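Local structure of thermophilic dibenzothiophene desulfurization enzyme C (Paenibacillus sp. A11-2, 5XDG) at residues A[247-252]-A[336-341]; A[53-58]-A[92-97]; A[125-130]-A[154-159]. The protein probably oxidises dibenzothiophene to its 5-oxide and then to its 5,5-dioxide, using reduced FMN and molecular oxygen. All blocks are in the same frame, centred on the assembly; numbering follows the deposited sequence.

From the N terminus the contacts form in the order 2, 3, 1. Contact 2 closes a loop of 33 residues, mostly helical, within the N-terminal helices. Contact 3 closes 23 residues within the middle beta domain. Contact 1 closes the longest loop, 83 residues, and pairs two helices of the C-terminal bundle. The three loops lie in series; none nests in or crosses another. Contact 2 meets contact 1 through Ser96 and Thr251, whose hydroxyls are probably hydrogen-bonded, and meets contact 3 where Asn97 packs on Asn126. Contacts 1 and 3 do not touch, their nearest atoms being about 7 Å apart. All three touch dibenzothiophene 5-oxide, and contacts 2 and 3 also touch FMN.

Contact 1: residues A[247-252]-A[336-341]; sequences WTPITQ and QLMVQV. With 83U (dibenzothiophene 5-oxide), chain H.
Pro249 and Met338 meet between two helices of the acyl-CoA dehydrogenase-type C-terminal bundle, behind the pocket that holds dibenzothiophene 5-oxide. The short axes of 247-252 and 336-341 come within 9.2 Å and run nearly parallel, at 19°. The CB of Pro249 points toward the other helix. Pro249 CD lies 3.8 Å from Met338 SD, and the two side chains meet at about a right angle. Met338 starts with CG anti to the backbone N (chi1 -172°). It then bends at both later torsions, and this carries its methyl across to Gln252, with CE 4.1 Å from Gln252 CG. On the other flank of the proline, Pro249 CB rests 3.9 Å from Leu337 CG. Val341 fills the next turn: its CG1 approaches Pro249 O to 3.4 Å and touches Gln252 CB. Thr248 adds its methyl group near the Met338 sulfur.

Another side of helix 247-276 faces the ligand. Trp247 presents its ring edge, with CZ2 3.7 Å from C1 of dibenzothiophene 5-oxide. Thr251 OG1 lies over one face of that indole, toward the rim, and donates to Trp247 O at 3.0 Å. It comes from above the carbonyl plane, and Thr251 N binds the same oxygen from the other face. Trp247 NE1 is held by Ser96 O, so the ring is anchored at its polar atom.

No hydrogen bond joins 247-252 to 336-341. Further along the second helix, Lys345 NZ bonds Gln252 OE1, while Asp389 takes Gln252 NE2 and Ser411 O pairs with Thr248 OG1. Pro249 stands in the first turn of its helix, where a missing N-H costs no helical bond. Between these segments the contact is therefore apolar, sulfur and methyl groups round a rigid ring, with the Gln252-Lys345 bond a polar tie beyond.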
loop_
_atom_site.group_PDB
_atom_site.type_symbol
_atom_site.label_atom_id
_atom_site.label_comp_id
_atom_site.label_asym_id
_atom_site.label_seq_id
_atom_site.Cartn_x
_atom_site.Cartn_y
_atom_site.Cartn_z
ATOM N N TRP A 247 28.365 6.957 -16.155
ATOM C CA TRP A 247 28.677 7.046 -14.730
ATOM C C TRP A 247 27.407 7.075 -13.883
ATOM O O TRP A 247 27.325 6.405 -12.845
ATOM C CB TRP A 247 29.536 8.280 -14.451
ATOM C CG TRP A 247 29.817 8.440 -12.987
ATOM C CD1 TRP A 247 30.825 7.848 -12.276
ATOM C CD2 TRP A 247 29.062 9.204 -12.051
ATOM N NE1 TRP A 247 30.741 8.207 -10.952
ATOM C CE2 TRP A 247 29.677 9.049 -10.789
ATOM C CE3 TRP A 247 27.928 10.016 -12.153
ATOM C CZ2 TRP A 247 29.192 9.668 -9.636
ATOM C CZ3 TRP A 247 27.445 10.631 -11.003
ATOM C CH2 TRP A 247 28.076 10.451 -9.762
ATOM N N THR A 248 26.410 7.859 -14.292
ATOM C CA THR A 248 25.214 7.982 -13.461
ATOM C C THR A 248 24.461 6.666 -13.352
ATOM O O THR A 248 24.191 6.230 -12.220
ATOM C CB THR A 248 24.318 9.101 -13.992
ATOM O OG1 THR A 248 25.111 10.269 -14.235
ATOM C CG2 THR A 248 23.232 9.425 -12.969
ATOM N N PRO A 249 24.096 5.980 -14.444
ATOM C CA PRO A 249 23.390 4.697 -14.263
ATOM C C PRO A 249 24.208 3.683 -13.488
ATOM O O PRO A 249 23.645 2.937 -12.681
ATOM C CB PRO A 249 23.090 4.238 -15.702
ATOM C CG PRO A 249 23.922 5.121 -16.591
ATOM C CD PRO A 249 24.133 6.399 -15.860
ATOM N N ILE A 250 25.527 3.645 -13.702
ATOM C CA ILE A 250 26.392 2.764 -12.916
ATOM C C ILE A 250 26.247 3.062 -11.429
ATOM O O ILE A 250 26.051 2.151 -10.610
ATOM C CB ILE A 250 27.852 2.914 -13.378
ATOM C CG1 ILE A 250 28.048 2.155 -14.698
ATOM C CG2 ILE A 250 28.817 2.459 -12.273
ATOM C CD1 ILE A 250 29.433 2.385 -15.315
ATOM N N THR A 251 26.368 4.342 -11.064
ATOM C CA THR A 251 26.385 4.752 -9.662
ATOM C C THR A 251 25.017 4.561 -9.014
ATOM O O THR A 251 24.922 4.109 -7.866
ATOM C CB THR A 251 26.855 6.211 -9.571
ATOM O OG1 THR A 251 28.214 6.298 -10.029
ATOM C CG2 THR A 251 26.791 6.742 -8.132
ATOM N N GLN A 252 23.943 4.896 -9.731
ATOM C CA GLN A 252 22.615 4.668 -9.171
ATOM C C GLN A 252 22.320 3.177 -9.021
ATOM O O GLN A 252 21.593 2.783 -8.099
ATOM C CB GLN A 252 21.552 5.370 -10.030
ATOM C CG GLN A 252 21.617 6.892 -9.953
ATOM C CD GLN A 252 21.059 7.448 -8.656
ATOM O OE1 GLN A 252 20.132 6.887 -8.081
ATOM N NE2 GLN A 252 21.619 8.566 -8.195
ATOM N N GLN A 336 17.737 4.248 -22.153
ATOM C CA GLN A 336 17.052 3.026 -21.741
ATOM C C GLN A 336 17.674 2.449 -20.481
ATOM O O GLN A 336 16.960 1.987 -19.583
ATOM C CB GLN A 336 17.096 1.982 -22.854
ATOM C CG GLN A 336 16.302 2.331 -24.093
ATOM C CD GLN A 336 16.191 1.148 -25.035
ATOM O OE1 GLN A 336 16.995 0.211 -24.971
ATOM N NE2 GLN A 336 15.187 1.172 -25.904
ATOM N N LEU A 337 19.007 2.422 -20.422
ATOM C CA LEU A 337 19.681 1.915 -19.229
ATOM C C LEU A 337 19.329 2.753 -18.007
ATOM O O LEU A 337 19.028 2.214 -16.936
ATOM C CB LEU A 337 21.195 1.887 -19.450
ATOM C CG LEU A 337 22.028 1.472 -18.239
ATOM C CD1 LEU A 337 21.617 0.089 -17.765
ATOM C CD2 LEU A 337 23.516 1.512 -18.590
ATOM N N MET A 338 19.371 4.081 -18.142
ATOM C CA MET A 338 19.050 4.932 -17.001
ATOM C C MET A 338 17.618 4.698 -16.525
ATOM O O MET A 338 17.356 4.680 -15.317
ATOM C CB MET A 338 19.264 6.400 -17.354
ATOM C CG MET A 338 19.132 7.338 -16.138
ATOM S SD MET A 338 20.497 7.180 -14.935
ATOM C CE MET A 338 19.603 6.669 -13.461
ATOM N N VAL A 339 16.684 4.507 -17.459
ATOM C CA VAL A 339 15.305 4.188 -17.083
ATOM C C VAL A 339 15.260 2.877 -16.303
ATOM O O VAL A 339 14.594 2.772 -15.265
ATOM C CB VAL A 339 14.401 4.122 -18.329
ATOM C CG1 VAL A 339 13.069 3.450 -17.979
ATOM C CG2 VAL A 339 14.168 5.513 -18.913
ATOM N N GLN A 340 15.961 1.856 -16.794
ATOM C CA GLN A 340 15.964 0.572 -16.091
ATOM C C GLN A 340 16.585 0.704 -14.711
ATOM O O GLN A 340 16.125 0.074 -13.749
ATOM C CB GLN A 340 16.724 -0.478 -16.892
ATOM C CG GLN A 340 16.060 -0.813 -18.199
ATOM C CD GLN A 340 14.691 -1.394 -17.979
ATOM O OE1 GLN A 340 14.528 -2.354 -17.218
ATOM N NE2 GLN A 340 13.686 -0.805 -18.622
ATOM N N VAL A 341 17.654 1.490 -14.601
ATOM C CA VAL A 341 18.321 1.647 -13.312
ATOM C C VAL A 341 17.446 2.453 -12.359
ATOM O O VAL A 341 17.294 2.106 -11.184
ATOM C CB VAL A 341 19.710 2.288 -13.489
ATOM C CG1 VAL A 341 20.254 2.740 -12.134
ATOM C CG2 VAL A 341 20.677 1.303 -14.154
HETATM C C4 83U H . 27.555 12.569 -6.335
HETATM C C7 83U H . 29.162 9.577 -5.361
HETATM C C1 83U H . 29.608 11.660 -6.503
HETATM O O1 83U H . 26.460 10.447 -6.355
HETATM C C10 83U H . 28.021 14.918 -7.663
HETATM S S1 83U H . 27.433 11.319 -5.652
HETATM C C2 83U H . 28.821 12.821 -6.837
HETATM C C3 83U H . 28.754 10.808 -5.827
HETATM C C5 83U H . 30.922 11.264 -6.732
HETATM C C6 83U H . 29.055 14.011 -7.519
HETATM C C8 83U H . 26.518 13.464 -6.473
HETATM C C9 83U H . 31.341 10.033 -6.267
HETATM C C11 83U H . 30.466 9.195 -5.583
HETATM C C12 83U H . 26.759 14.645 -7.142
#

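Contact 2: residues A[53-58]-A[92-97]; sequences GLLTLL and GYHFSN. With FMN (flavin mononucleotide), chain E; 83U (dibenzothiophene 5-oxide), chain H.
Leu55 and His94 are the nearest backbone pair, with CA atoms 7.6 Å apart, where the 3-10 turn 54-55 after helix 43-52 faces helix 85-104. Both belong to the N-terminal helical domain of the acyl-CoA dehydrogenase fold. His94 NE2 donates to Leu55 O at 3.0 Å, with an angle of 158° at the hydrogen. The donor sits in the carbonyl plane on a lone pair, and the oxygen lies close to the imidazole plane. The first torsion of His94 (chi1 164°) sets CG anti to its N, which carries the imidazole across to the turn. ND1 is bonded to Leu124 N, so both ring nitrogens are gripped and the ring is unlikely to flip. Leu55 CD2 sits over one face of the imidazole in a CH-pi contact, 3.5 Å from the centroid. His94 CD2 lies over one face of the Phe95 ring. Leu54 O meets the Phe95 edge, 3.2 Å from CZ. Leu57 CD1 and Leu58 CD1 add apolar contacts, and Val73 and Phe91 also lie round the ring. The same helix lines the active site. Tyr93, an FMN-binding residue, brings CE1 to 3.0 Å from FMN O4. Asn97 OD1 lies 3.1 Å from C9 of dibenzothiophene 5-oxide.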
loop_
_atom_site.group_PDB
_atom_site.type_symbol
_atom_site.label_atom_id
_atom_site.label_comp_id
_atom_site.label_asym_id
_atom_site.label_seq_id
_atom_site.Cartn_x
_atom_site.Cartn_y
_atom_site.Cartn_z
ATOM N N GLY A 53 41.936 -7.747 -1.915
ATOM C CA GLY A 53 42.138 -7.538 -3.334
ATOM C C GLY A 53 40.909 -7.058 -4.095
ATOM O O GLY A 53 41.026 -6.701 -5.274
ATOM N N LEU A 54 39.733 -7.022 -3.462
ATOM C CA LEU A 54 38.518 -6.730 -4.222
ATOM C C LEU A 54 38.429 -5.278 -4.665
ATOM O O LEU A 54 37.677 -4.979 -5.596
ATOM C CB LEU A 54 37.279 -7.111 -3.407
ATOM C CG LEU A 54 37.189 -8.605 -3.086
ATOM C CD1 LEU A 54 35.925 -8.917 -2.270
ATOM C CD2 LEU A 54 37.263 -9.467 -4.351
ATOM N N LEU A 55 39.187 -4.370 -4.053
ATOM C CA LEU A 55 39.183 -3.005 -4.564
ATOM C C LEU A 55 39.720 -2.931 -5.988
ATOM O O LEU A 55 39.459 -1.942 -6.683
ATOM C CB LEU A 55 39.997 -2.095 -3.655
ATOM C CG LEU A 55 39.526 -1.934 -2.203
ATOM C CD1 LEU A 55 40.630 -1.239 -1.400
ATOM C CD2 LEU A 55 38.229 -1.111 -2.136
ATOM N N THR A 56 40.447 -3.954 -6.436
ATOM C CA THR A 56 41.050 -3.988 -7.766
ATOM C C THR A 56 40.232 -4.799 -8.772
ATOM O O THR A 56 40.738 -5.135 -9.848
ATOM C CB THR A 56 42.481 -4.541 -7.677
ATOM O OG1 THR A 56 42.449 -5.949 -7.424
ATOM C CG2 THR A 56 43.248 -3.849 -6.551
ATOM N N LEU A 57 38.968 -5.085 -8.453
ATOM C CA LEU A 57 38.124 -5.937 -9.287
ATOM C C LEU A 57 38.085 -5.503 -10.752
ATOM O O LEU A 57 38.029 -6.346 -11.648
ATOM C CB LEU A 57 36.703 -5.939 -8.725
ATOM C CG LEU A 57 36.416 -7.016 -7.690
ATOM C CD1 LEU A 57 35.126 -6.691 -6.968
ATOM C CD2 LEU A 57 36.322 -8.355 -8.383
ATOM N N LEU A 58 38.064 -4.202 -11.013
ATOM C CA LEU A 58 37.872 -3.708 -12.369
ATOM C C LEU A 58 39.175 -3.292 -13.031
ATOM O O LEU A 58 39.150 -2.801 -14.164
ATOM C CB LEU A 58 36.880 -2.536 -12.372
ATOM C CG LEU A 58 35.435 -2.922 -12.017
ATOM C CD1 LEU A 58 34.520 -1.708 -12.063
ATOM C CD2 LEU A 58 34.925 -4.013 -12.965
ATOM N N GLY A 92 30.976 0.263 -2.274
ATOM C CA GLY A 92 30.275 0.692 -3.479
ATOM C C GLY A 92 30.752 2.041 -3.996
ATOM O O GLY A 92 30.955 2.222 -5.198
ATOM N N TYR A 93 30.902 3.021 -3.102
ATOM C CA TYR A 93 31.328 4.346 -3.554
ATOM C C TYR A 93 32.728 4.309 -4.135
ATOM O O TYR A 93 33.042 5.074 -5.056
ATOM C CB TYR A 93 31.276 5.351 -2.406
ATOM C CG TYR A 93 29.906 5.935 -2.195
ATOM C CD1 TYR A 93 29.688 7.308 -2.280
ATOM C CD2 TYR A 93 28.820 5.110 -1.938
ATOM C CE1 TYR A 93 28.425 7.844 -2.092
ATOM C CE2 TYR A 93 27.562 5.628 -1.751
ATOM C CZ TYR A 93 27.365 6.995 -1.826
ATOM O OH TYR A 93 26.099 7.502 -1.625
ATOM N N HIS A 94 33.589 3.445 -3.600
ATOM C CA HIS A 94 34.905 3.260 -4.198
ATOM C C HIS A 94 34.780 2.956 -5.692
ATOM O O HIS A 94 35.540 3.489 -6.509
ATOM C CB HIS A 94 35.652 2.149 -3.450
ATOM C CG HIS A 94 36.844 1.609 -4.180
ATOM N ND1 HIS A 94 38.104 2.163 -4.071
ATOM C CD2 HIS A 94 36.962 0.566 -5.038
ATOM C CE1 HIS A 94 38.949 1.473 -4.819
ATOM N NE2 HIS A 94 38.279 0.505 -5.423
ATOM N N PHE A 95 33.801 2.130 -6.069
ATOM C CA PHE A 95 33.651 1.777 -7.477
ATOM C C PHE A 95 32.951 2.864 -8.284
ATOM O O PHE A 95 33.184 2.965 -9.495
ATOM C CB PHE A 95 32.936 0.436 -7.607
ATOM C CG PHE A 95 33.810 -0.725 -7.224
ATOM C CD1 PHE A 95 34.789 -1.181 -8.099
ATOM C CD2 PHE A 95 33.702 -1.318 -5.985
ATOM C CE1 PHE A 95 35.632 -2.229 -7.749
ATOM C CE2 PHE A 95 34.547 -2.367 -5.626
ATOM C CZ PHE A 95 35.506 -2.822 -6.513
ATOM N N SER A 96 32.096 3.675 -7.660
ATOM C CA SER A 96 31.623 4.879 -8.342
ATOM C C SER A 96 32.793 5.810 -8.647
ATOM O O SER A 96 32.927 6.326 -9.771
ATOM C CB SER A 96 30.564 5.590 -7.495
ATOM O OG SER A 96 30.154 6.810 -8.119
ATOM N N ASN A 97 33.653 6.032 -7.650
ATOM C CA ASN A 97 34.843 6.853 -7.847
ATOM C C ASN A 97 35.751 6.249 -8.917
ATOM O O ASN A 97 36.260 6.974 -9.782
ATOM C CB ASN A 97 35.608 7.002 -6.526
ATOM C CG ASN A 97 34.807 7.725 -5.433
ATOM O OD1 ASN A 97 33.966 8.575 -5.714
ATOM N ND2 ASN A 97 35.081 7.377 -4.172
HETATM N N1 FMN E . 27.132 13.224 -2.064
HETATM C C2 FMN E . 28.339 13.173 -2.739
HETATM O O2 FMN E . 28.586 14.018 -3.603
HETATM N N3 FMN E . 29.262 12.181 -2.456
HETATM C C4 FMN E . 28.983 11.236 -1.485
HETATM O O4 FMN E . 29.811 10.359 -1.212
HETATM C C4A FMN E . 27.768 11.285 -0.802
HETATM N N5 FMN E . 27.502 10.336 0.166
HETATM C C5A FMN E . 26.299 10.372 0.849
HETATM C C6 FMN E . 26.015 9.413 1.832
HETATM C C7 FMN E . 24.804 9.433 2.527
HETATM C C7M FMN E . 24.504 8.409 3.588
HETATM C C8 FMN E . 23.886 10.432 2.232
HETATM C C8M FMN E . 22.556 10.555 2.913
HETATM C C9 FMN E . 24.170 11.373 1.267
HETATM C C9A FMN E . 25.371 11.370 0.559
HETATM N N10 FMN E . 25.607 12.318 -0.436
HETATM C C10 FMN E . 26.835 12.288 -1.091
HETATM C "C1'" FMN E . 24.615 13.452 -0.663
HETATM C "C2'" FMN E . 23.580 13.608 -1.770
HETATM O "O2'" FMN E . 24.217 13.608 -3.033
HETATM C "C3'" FMN E . 22.851 14.957 -1.514
HETATM O "O3'" FMN E . 23.798 16.006 -1.612
HETATM C "C4'" FMN E . 22.138 15.093 -0.148
HETATM O "O4'" FMN E . 21.710 13.814 0.258
HETATM C "C5'" FMN E . 20.947 16.075 -0.154
HETATM O "O5'" FMN E . 20.559 16.522 1.146
HETATM P P FMN E . 19.060 17.080 1.470
HETATM O O1P FMN E . 18.048 16.092 0.913
HETATM O O2P FMN E . 18.825 17.193 2.961
HETATM O O3P FMN E . 18.842 18.454 0.876
HETATM C C4 83U H . 27.555 12.569 -6.335
HETATM C C7 83U H . 29.162 9.577 -5.361
HETATM C C1 83U H . 29.608 11.660 -6.503
HETATM O O1 83U H . 26.460 10.447 -6.355
HETATM C C10 83U H . 28.021 14.918 -7.663
HETATM S S1 83U H . 27.433 11.319 -5.652
HETATM C C2 83U H . 28.821 12.821 -6.837
HETATM C C3 83U H . 28.754 10.808 -5.827
HETATM C C5 83U H . 30.922 11.264 -6.732
HETATM C C6 83U H . 29.055 14.011 -7.519
HETATM C C8 83U H . 26.518 13.464 -6.473
HETATM C C9 83U H . 31.341 10.033 -6.267
HETATM C C11 83U H . 30.466 9.195 -5.583
HETATM C C12 83U H . 26.759 14.645 -7.142
#

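Contact 3: residues A[125-130]-A[154-159]; sequences GNASSE and GTKAFC. With FMN (flavin mononucleotide), chain E; 83U (dibenzothiophene 5-oxide), chain H.
Asn126 and Phe158, on segments that meet at Asn126 O and Cys159 CA, set their flat groups against the flavin of FMN. Phe158 lies against one side of the isoalloxazine, with its CB 3.4 Å from FMN N10 and its CD1 near C9. FMN C1' lies over a face of the Phe158 ring. Dibenzothiophene 5-oxide sits on the opposite side of the flavin. The Asn126 amide works at the pyrimidine edge: OD1 accepts from FMN N3 at 3.0 Å, and ND2 donates to FMN O4 at 3.0 Å, nearly straight at 172°. Ser128 OG donates to Asn126 OD1 at 2.7 Å. This second bond to the oxygen should fix which way round the amide lies. Ser129 OG donates to FMN O2 at 2.5 Å, helped weakly by Ser129 N.

Behind this edge, Lys156 is bent at its second torsion (chi2 -72°) and sends its chain along the backbone of 128-129. NZ forms a salt bridge to the anti lone pair of Glu130 OE1 at 3.1 Å. Its close approach to Ser128 O is too short for its length to be relied on. Trp138 adds a cation-pi contact. The Glu130 carboxylate is bonded as well to Arg139 N and Val140 N. A methionine in place of Lys156 would probably leave the buried Glu130 carboxylate without its counter-charge.

Ala157 N donates to Ser129 O at 2.9 Å, and one water joins Ser128 N to the carbonyls of Ala157 and Phe158. Ala127 CB packs on Cys159 SG.

Strand 124-127 runs parallel to 167-174, whereas 155-156 pairs antiparallel with 215-222. Asn126 leans on helix 85-104 through Tyr93 and Asn97, and Phe158 packs on Ala369 of the third subunit.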
loop_
_atom_site.group_PDB
_atom_site.type_symbol
_atom_site.label_atom_id
_atom_site.label_comp_id
_atom_site.label_asym_id
_atom_site.label_seq_id
_atom_site.Cartn_x
_atom_site.Cartn_y
_atom_site.Cartn_z
ATOM N N GLY A 125 37.942 7.709 -1.962
ATOM C CA GLY A 125 36.864 8.507 -1.423
ATOM C C GLY A 125 36.620 9.703 -2.326
ATOM O O GLY A 125 37.330 9.914 -3.312
ATOM N N ASN A 126 35.616 10.490 -1.963
ATOM C CA ASN A 126 35.300 11.625 -2.809
ATOM C C ASN A 126 34.851 12.810 -1.972
ATOM O O ASN A 126 34.361 12.665 -0.847
ATOM C CB ASN A 126 34.225 11.278 -3.841
ATOM C CG ASN A 126 32.836 11.306 -3.253
ATOM O OD1 ASN A 126 32.115 12.303 -3.369
ATOM N ND2 ASN A 126 32.458 10.216 -2.593
ATOM N N ALA A 127 35.016 13.988 -2.572
ATOM C CA ALA A 127 34.574 15.265 -2.019
ATOM C C ALA A 127 33.917 16.019 -3.174
ATOM O O ALA A 127 34.609 16.611 -4.013
ATOM C CB ALA A 127 35.741 16.042 -1.421
ATOM N N SER A 128 32.579 15.994 -3.220
ATOM C CA SER A 128 31.862 16.463 -4.408
ATOM C C SER A 128 30.693 17.393 -4.088
ATOM O O SER A 128 30.651 18.535 -4.560
ATOM C CB SER A 128 31.351 15.266 -5.209
ATOM O OG SER A 128 32.301 14.214 -5.204
ATOM N N SER A 129 29.729 16.906 -3.309
ATOM C CA SER A 129 28.539 17.686 -3.000
ATOM C C SER A 129 28.848 18.737 -1.934
ATOM O O SER A 129 29.921 18.751 -1.322
ATOM C CB SER A 129 27.399 16.772 -2.541
ATOM O OG SER A 129 26.942 15.939 -3.599
ATOM N N GLU A 130 27.889 19.633 -1.714
ATOM C CA GLU A 130 28.082 20.751 -0.804
ATOM C C GLU A 130 26.817 20.947 0.025
ATOM O O GLU A 130 25.794 20.290 -0.200
ATOM C CB GLU A 130 28.488 22.021 -1.580
ATOM C CG GLU A 130 29.841 21.849 -2.289
ATOM C CD GLU A 130 30.344 23.091 -3.019
ATOM O OE1 GLU A 130 31.082 22.923 -4.020
ATOM O OE2 GLU A 130 30.029 24.225 -2.594
ATOM N N GLY A 154 37.666 25.752 -0.522
ATOM C CA GLY A 154 36.280 25.638 -0.100
ATOM C C GLY A 154 35.951 24.390 0.692
ATOM O O GLY A 154 36.835 23.566 0.947
ATOM N N THR A 155 34.686 24.237 1.090
ATOM C CA THR A 155 34.251 23.124 1.924
ATOM C C THR A 155 33.229 22.265 1.187
ATOM O O THR A 155 32.248 22.782 0.640
ATOM C CB THR A 155 33.654 23.620 3.245
ATOM O OG1 THR A 155 34.665 24.288 4.006
ATOM C CG2 THR A 155 33.121 22.445 4.065
ATOM N N LYS A 156 33.461 20.955 1.193
ATOM C CA LYS A 156 32.545 19.970 0.637
ATOM C C LYS A 156 31.827 19.228 1.759
ATOM O O LYS A 156 32.336 19.112 2.876
ATOM C CB LYS A 156 33.291 18.966 -0.241
ATOM C CG LYS A 156 33.876 19.547 -1.515
ATOM C CD LYS A 156 32.776 19.869 -2.533
ATOM C CE LYS A 156 33.381 20.103 -3.920
ATOM N NZ LYS A 156 32.326 20.236 -4.972
ATOM N N ALA A 157 30.641 18.717 1.445
ATOM C CA ALA A 157 29.810 17.990 2.392
ATOM C C ALA A 157 29.591 16.568 1.891
ATOM O O ALA A 157 29.828 16.258 0.721
ATOM C CB ALA A 157 28.463 18.696 2.599
ATOM N N PHE A 158 29.143 15.698 2.799
ATOM C CA PHE A 158 28.850 14.295 2.479
ATOM C C PHE A 158 30.015 13.626 1.736
ATOM O O PHE A 158 29.848 13.023 0.669
ATOM C CB PHE A 158 27.552 14.186 1.671
ATOM C CG PHE A 158 26.298 14.413 2.480
ATOM C CD1 PHE A 158 25.795 13.413 3.301
ATOM C CD2 PHE A 158 25.606 15.611 2.393
ATOM C CE1 PHE A 158 24.633 13.612 4.041
ATOM C CE2 PHE A 158 24.441 15.817 3.125
ATOM C CZ PHE A 158 23.954 14.816 3.948
ATOM N N CYS A 159 31.212 13.709 2.320
ATOM C CA CYS A 159 32.415 13.206 1.649
ATOM C C CYS A 159 32.664 11.743 2.022
ATOM O O CYS A 159 33.581 11.394 2.764
ATOM C CB CYS A 159 33.613 14.083 1.989
ATOM S SG CYS A 159 33.375 15.773 1.459
HETATM N N1 FMN E . 27.132 13.224 -2.064
HETATM C C2 FMN E . 28.339 13.173 -2.739
HETATM O O2 FMN E . 28.586 14.018 -3.603
HETATM N N3 FMN E . 29.262 12.181 -2.456
HETATM C C4 FMN E . 28.983 11.236 -1.485
HETATM O O4 FMN E . 29.811 10.359 -1.212
HETATM C C4A FMN E . 27.768 11.285 -0.802
HETATM N N5 FMN E . 27.502 10.336 0.166
HETATM C C5A FMN E . 26.299 10.372 0.849
HETATM C C6 FMN E . 26.015 9.413 1.832
HETATM C C7 FMN E . 24.804 9.433 2.527
HETATM C C7M FMN E . 24.504 8.409 3.588
HETATM C C8 FMN E . 23.886 10.432 2.232
HETATM C C8M FMN E . 22.556 10.555 2.913
HETATM C C9 FMN E . 24.170 11.373 1.267
HETATM C C9A FMN E . 25.371 11.370 0.559
HETATM N N10 FMN E . 25.607 12.318 -0.436
HETATM C C10 FMN E . 26.835 12.288 -1.091
HETATM C "C1'" FMN E . 24.615 13.452 -0.663
HETATM C "C2'" FMN E . 23.580 13.608 -1.770
HETATM O "O2'" FMN E . 24.217 13.608 -3.033
HETATM C "C3'" FMN E . 22.851 14.957 -1.514
HETATM O "O3'" FMN E . 23.798 16.006 -1.612
HETATM C "C4'" FMN E . 22.138 15.093 -0.148
HETATM O "O4'" FMN E . 21.710 13.814 0.258
HETATM C "C5'" FMN E . 20.947 16.075 -0.154
HETATM O "O5'" FMN E . 20.559 16.522 1.146
HETATM P P FMN E . 19.060 17.080 1.470
HETATM O O1P FMN E . 18.048 16.092 0.913
HETATM O O2P FMN E . 18.825 17.193 2.961
HETATM O O3P FMN E . 18.842 18.454 0.876
HETATM C C4 83U H . 27.555 12.569 -6.335
HETATM C C7 83U H . 29.162 9.577 -5.361
HETATM C C1 83U H . 29.608 11.660 -6.503
HETATM O O1 83U H . 26.460 10.447 -6.355
HETATM C C10 83U H . 28.021 14.918 -7.663
HETATM S S1 83U H . 27.433 11.319 -5.652
HETATM C C2 83U H . 28.821 12.821 -6.837
HETATM C C3 83U H . 28.754 10.808 -5.827
HETATM C C5 83U H . 30.922 11.264 -6.732
HETATM C C6 83U H . 29.055 14.011 -7.519
HETATM C C8 83U H . 26.518 13.464 -6.473
HETATM C C9 83U H . 31.341 10.033 -6.267
HETATM C C11 83U H . 30.466 9.195 -5.583
HETATM C C12 83U H . 26.759 14.645 -7.142
HETATM O O HOH W 1 30.619 14.679 -1.258
HETATM O O HOH W 2 30.807 25.266 -0.322
#